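Local coordinates for protein pectinesterase 1 (PDB 1XG2) that hydrolyses the methyl esters of pectin in the plant cell wall, releasing methanol, and probably helps prepare fruit walls for softening during ripening, at residues Phe154-Ala159 and Arg221-Tyr226. Sequence-based numbering, arbitrary orientation.
Sequences FIFGNA and RPWKEY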
ATOM      1  N   PHE A 154      -9.095  -3.284  -7.385  1.00 10.83           N
ATOM      2  CA  PHE A 154      -9.702  -2.643  -6.224  1.00 10.96           C
ATOM      3  C   PHE A 154      -8.910  -2.793  -4.916  1.00 10.62           C
ATOM      4  O   PHE A 154      -9.174  -2.081  -3.935  1.00 11.15           O
ATOM      5  CB  PHE A 154     -11.221  -2.906  -6.129  1.00 10.62           C
ATOM      6  CG  PHE A 154     -11.650  -4.300  -5.698  1.00 10.36           C
ATOM      7  CD1 PHE A 154     -11.755  -4.616  -4.357  1.00 11.07           C
ATOM      8  CD2 PHE A 154     -12.131  -5.222  -6.626  1.00  9.15           C
ATOM      9  CE1 PHE A 154     -12.218  -5.852  -3.947  1.00 10.13           C
ATOM     10  CE2 PHE A 154     -12.626  -6.458  -6.217  1.00  8.80           C
ATOM     11  CZ  PHE A 154     -12.657  -6.769  -4.858  1.00 10.85           C
ATOM     12  N   ILE A 155      -7.891  -3.647  -4.936  1.00  9.91           N
ATOM     13  CA  ILE A 155      -6.873  -3.651  -3.884  1.00 10.17           C
ATOM     14  C   ILE A 155      -5.518  -3.530  -4.554  1.00  9.89           C
ATOM     15  O   ILE A 155      -5.051  -4.467  -5.202  1.00 10.02           O
ATOM     16  CB  ILE A 155      -6.926  -4.922  -3.034  1.00 10.44           C
ATOM     17  CG1 ILE A 155      -8.298  -5.074  -2.385  1.00 10.66           C
ATOM     18  CG2 ILE A 155      -5.858  -4.865  -1.941  1.00 11.75           C
ATOM     19  CD1 ILE A 155      -8.505  -6.408  -1.707  1.00 12.28           C
ATOM     20  N   PHE A 156      -4.883  -2.372  -4.409  1.00  9.80           N
ATOM     21  CA  PHE A 156      -3.666  -2.097  -5.163  1.00  9.28           C
ATOM     22  C   PHE A 156      -2.658  -1.304  -4.344  1.00  9.13           C
ATOM     23  O   PHE A 156      -3.015  -0.689  -3.346  1.00  8.99           O
ATOM     24  CB  PHE A 156      -4.003  -1.366  -6.474  1.00  9.37           C
ATOM     25  CG  PHE A 156      -4.348   0.079  -6.294  1.00  9.30           C
ATOM     26  CD1 PHE A 156      -3.465   1.076  -6.704  1.00 10.72           C
ATOM     27  CD2 PHE A 156      -5.538   0.449  -5.708  1.00  9.21           C
ATOM     28  CE1 PHE A 156      -3.767   2.418  -6.533  1.00  9.58           C
ATOM     29  CE2 PHE A 156      -5.850   1.791  -5.542  1.00 10.91           C
ATOM     30  CZ  PHE A 156      -4.964   2.778  -5.964  1.00  8.89           C
ATOM     31  N   GLY A 157      -1.403  -1.320  -4.787  1.00  8.99           N
ATOM     32  CA  GLY A 157      -0.321  -0.659  -4.073  1.00  9.49           C
ATOM     33  C   GLY A 157       0.822  -1.616  -3.773  1.00  9.59           C
ATOM     34  O   GLY A 157       0.941  -2.667  -4.396  1.00 10.03           O
ATOM     35  N   ASN A 158       1.640  -1.267  -2.790  1.00  9.42           N
ATOM     36  CA  ASN A 158       2.820  -2.046  -2.465  1.00  9.20           C
ATOM     37  C   ASN A 158       3.068  -2.107  -0.966  1.00  9.46           C
ATOM     38  O   ASN A 158       4.214  -2.114  -0.515  1.00  8.88           O
ATOM     39  CB  ASN A 158       4.029  -1.468  -3.193  1.00  9.37           C
ATOM     40  CG  ASN A 158       5.233  -2.380  -3.170  1.00  9.41           C
ATOM     41  OD1 ASN A 158       5.084  -3.623  -3.193  1.00 13.63           O
ATOM     42  ND2 ASN A 158       6.424  -1.804  -3.096  1.00  6.96           N
ATOM     43  N   ALA A 159       1.980  -2.188  -0.196  1.00  9.98           N
ATOM     44  CA  ALA A 159       2.087  -2.476   1.241  1.00  9.93           C
ATOM     45  C   ALA A 159       2.582  -3.894   1.450  1.00  9.51           C
ATOM     46  O   ALA A 159       2.524  -4.712   0.544  1.00  8.99           O
ATOM     47  CB  ALA A 159       0.725  -2.320   1.923  1.00  9.99           C
ATOM     48  N   ARG A 221      -3.807  -8.790 -11.568  1.00 11.98           N
ATOM     49  CA  ARG A 221      -2.949  -8.558 -12.717  1.00 12.64           C
ATOM     50  C   ARG A 221      -1.712  -7.779 -12.249  1.00 12.91           C
ATOM     51  O   ARG A 221      -1.785  -7.026 -11.272  1.00 12.82           O
ATOM     52  CB  ARG A 221      -3.697  -7.819 -13.837  1.00 12.27           C
ATOM     53  CG  ARG A 221      -4.309  -6.476 -13.464  1.00 13.53           C
ATOM     54  CD  ARG A 221      -5.012  -5.802 -14.633  1.00 13.52           C
ATOM     55  NE  ARG A 221      -5.431  -4.445 -14.334  1.00 14.06           N
ATOM     56  CZ  ARG A 221      -5.718  -3.531 -15.258  1.00 16.87           C
ATOM     57  NH1 ARG A 221      -5.648  -3.817 -16.562  1.00 16.44           N
ATOM     58  NH2 ARG A 221      -6.063  -2.318 -14.884  1.00 16.56           N
ATOM     59  N   PRO A 222      -0.567  -8.026 -12.889  1.00 13.00           N
ATOM     60  CA  PRO A 222       0.716  -7.449 -12.447  1.00 12.76           C
ATOM     61  C   PRO A 222       0.975  -6.014 -12.870  1.00 13.05           C
ATOM     62  O   PRO A 222       1.572  -5.750 -13.911  1.00 13.15           O
ATOM     63  CB  PRO A 222       1.744  -8.418 -13.037  1.00 12.90           C
ATOM     64  CG  PRO A 222       1.078  -8.947 -14.289  1.00 13.28           C
ATOM     65  CD  PRO A 222      -0.392  -8.985 -13.994  1.00 12.73           C
ATOM     66  N   TRP A 223       0.533  -5.084 -12.029  1.00 13.13           N
ATOM     67  CA  TRP A 223       0.737  -3.655 -12.247  1.00 13.22           C
ATOM     68  C   TRP A 223       2.227  -3.389 -12.400  1.00 13.12           C
ATOM     69  O   TRP A 223       2.640  -2.614 -13.276  1.00 12.99           O
ATOM     70  CB  TRP A 223       0.156  -2.864 -11.064  1.00 13.30           C
ATOM     71  CG  TRP A 223       0.310  -1.370 -11.086  1.00 13.15           C
ATOM     72  CD1 TRP A 223       0.519  -0.576 -12.169  1.00 14.61           C
ATOM     73  CD2 TRP A 223       0.236  -0.486  -9.952  1.00 13.45           C
ATOM     74  NE1 TRP A 223       0.597   0.738 -11.783  1.00 14.35           N
ATOM     75  CE2 TRP A 223       0.418   0.823 -10.425  1.00 13.81           C
ATOM     76  CE3 TRP A 223       0.046  -0.678  -8.582  1.00 14.07           C
ATOM     77  CZ2 TRP A 223       0.421   1.937  -9.581  1.00 13.41           C
ATOM     78  CZ3 TRP A 223       0.046   0.425  -7.740  1.00 14.60           C
ATOM     79  CH2 TRP A 223       0.229   1.718  -8.237  1.00 14.25           C
ATOM     80  N   LYS A 224       3.031  -4.049 -11.566  1.00 12.89           N
ATOM     81  CA  LYS A 224       4.484  -3.871 -11.611  1.00 13.69           C
ATOM     82  C   LYS A 224       5.198  -5.194 -11.755  1.00 13.71           C
ATOM     83  O   LYS A 224       4.603  -6.258 -11.588  1.00 13.26           O
ATOM     84  CB  LYS A 224       4.985  -3.102 -10.386  1.00 13.74           C
ATOM     85  CG  LYS A 224       4.347  -1.726 -10.223  1.00 14.57           C
ATOM     86  CD  LYS A 224       4.859  -0.752 -11.295  1.00 17.43           C
ATOM     87  CE  LYS A 224       4.059   0.523 -11.340  1.00 19.51           C
ATOM     88  NZ  LYS A 224       4.620   1.536 -10.433  1.00 21.83           N
ATOM     89  N   GLU A 225       6.489  -5.108 -12.063  1.00 14.06           N
ATOM     90  CA  GLU A 225       7.242  -6.232 -12.612  1.00 14.18           C
ATOM     91  C   GLU A 225       7.387  -7.405 -11.639  1.00 14.00           C
ATOM     92  O   GLU A 225       7.382  -8.577 -12.052  1.00 13.00           O
ATOM     93  CB  GLU A 225       8.621  -5.736 -13.049  1.00 14.78           C
ATOM     94  CG  GLU A 225       9.370  -6.679 -13.971  1.00 16.96           C
ATOM     95  CD  GLU A 225      10.751  -6.146 -14.366  1.00 20.28           C
ATOM     96  OE1 GLU A 225      11.494  -6.874 -15.053  1.00 22.25           O
ATOM     97  OE2 GLU A 225      11.087  -5.002 -13.986  1.00 21.84           O
ATOM     98  N   TYR A 226       7.522  -7.078 -10.354  1.00 13.16           N
ATOM     99  CA  TYR A 226       7.623  -8.078  -9.301  1.00 12.78           C
ATOM    100  C   TYR A 226       6.373  -8.171  -8.422  1.00 12.15           C
ATOM    101  O   TYR A 226       6.468  -8.438  -7.221  1.00 11.95           O
ATOM    102  CB  TYR A 226       8.882  -7.819  -8.483  1.00 13.51           C
ATOM    103  CG  TYR A 226      10.116  -8.085  -9.314  1.00 14.99           C
ATOM    104  CD1 TYR A 226      10.627  -7.119 -10.166  1.00 17.29           C
ATOM    105  CD2 TYR A 226      10.726  -9.327  -9.294  1.00 17.07           C
ATOM    106  CE1 TYR A 226      11.762  -7.385 -10.965  1.00 18.75           C
ATOM    107  CE2 TYR A 226      11.850  -9.595 -10.075  1.00 19.06           C
ATOM    108  CZ  TYR A 226      12.355  -8.622 -10.904  1.00 19.83           C
ATOM    109  OH  TYR A 226      13.463  -8.896 -11.674  1.00 22.81           O
TER
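Phe156, on strand 155-157, and Trp223, in the loop that follows strand 217-220, face each other with their CA atoms 8.5 Å apart, and no backbone hydrogen bond joins the two segments. The gap is spanned mainly by the Trp223 indole, which meets the Phe156 ring and the backbone at Gly157, a small example of how a beta-helix brings aromatic residues distant in sequence together. With CG anti to the backbone N (chi1 178°), the indole extends toward the strand and presents the far rim of its six-membered ring. Its CZ3 lies 3.7 Å from Phe156 CD1, close to the plane of the phenyl ring and at its edge. The two rings meet obliquely, their planes at 57° and centroids 5.8 Å apart. The same CZ3 comes within 3.7 Å of Gly157 N, which lies near the indole plane, while Lys224 CE lies 3.5 Å above one indole face, toward its rim. A leucine in place of Trp223 would probably leave the Phe156 edge without its aromatic neighbour and open a gap beside Gly157 N. Arg221 and Trp223 probably bind substrate, as in related pectinesterases, and Phe156 borders Asp132, the predicted proton donor, consistent with the pair lining the active-site cleft. Arg221 NE forms a salt bridge with Asp153, the predicted nucleophile. Asp117 of the inhibitor chain packs on Trp223 and forms a salt bridge with Lys224 NZ. Within the right-handed parallel beta-helix of this C-terminal pectinesterase domain, strand 155-157 runs between strands 134-136 and 179-184; Phe156 stacks on Tyr135 and touches Ala183, with strand 217-220 next beyond.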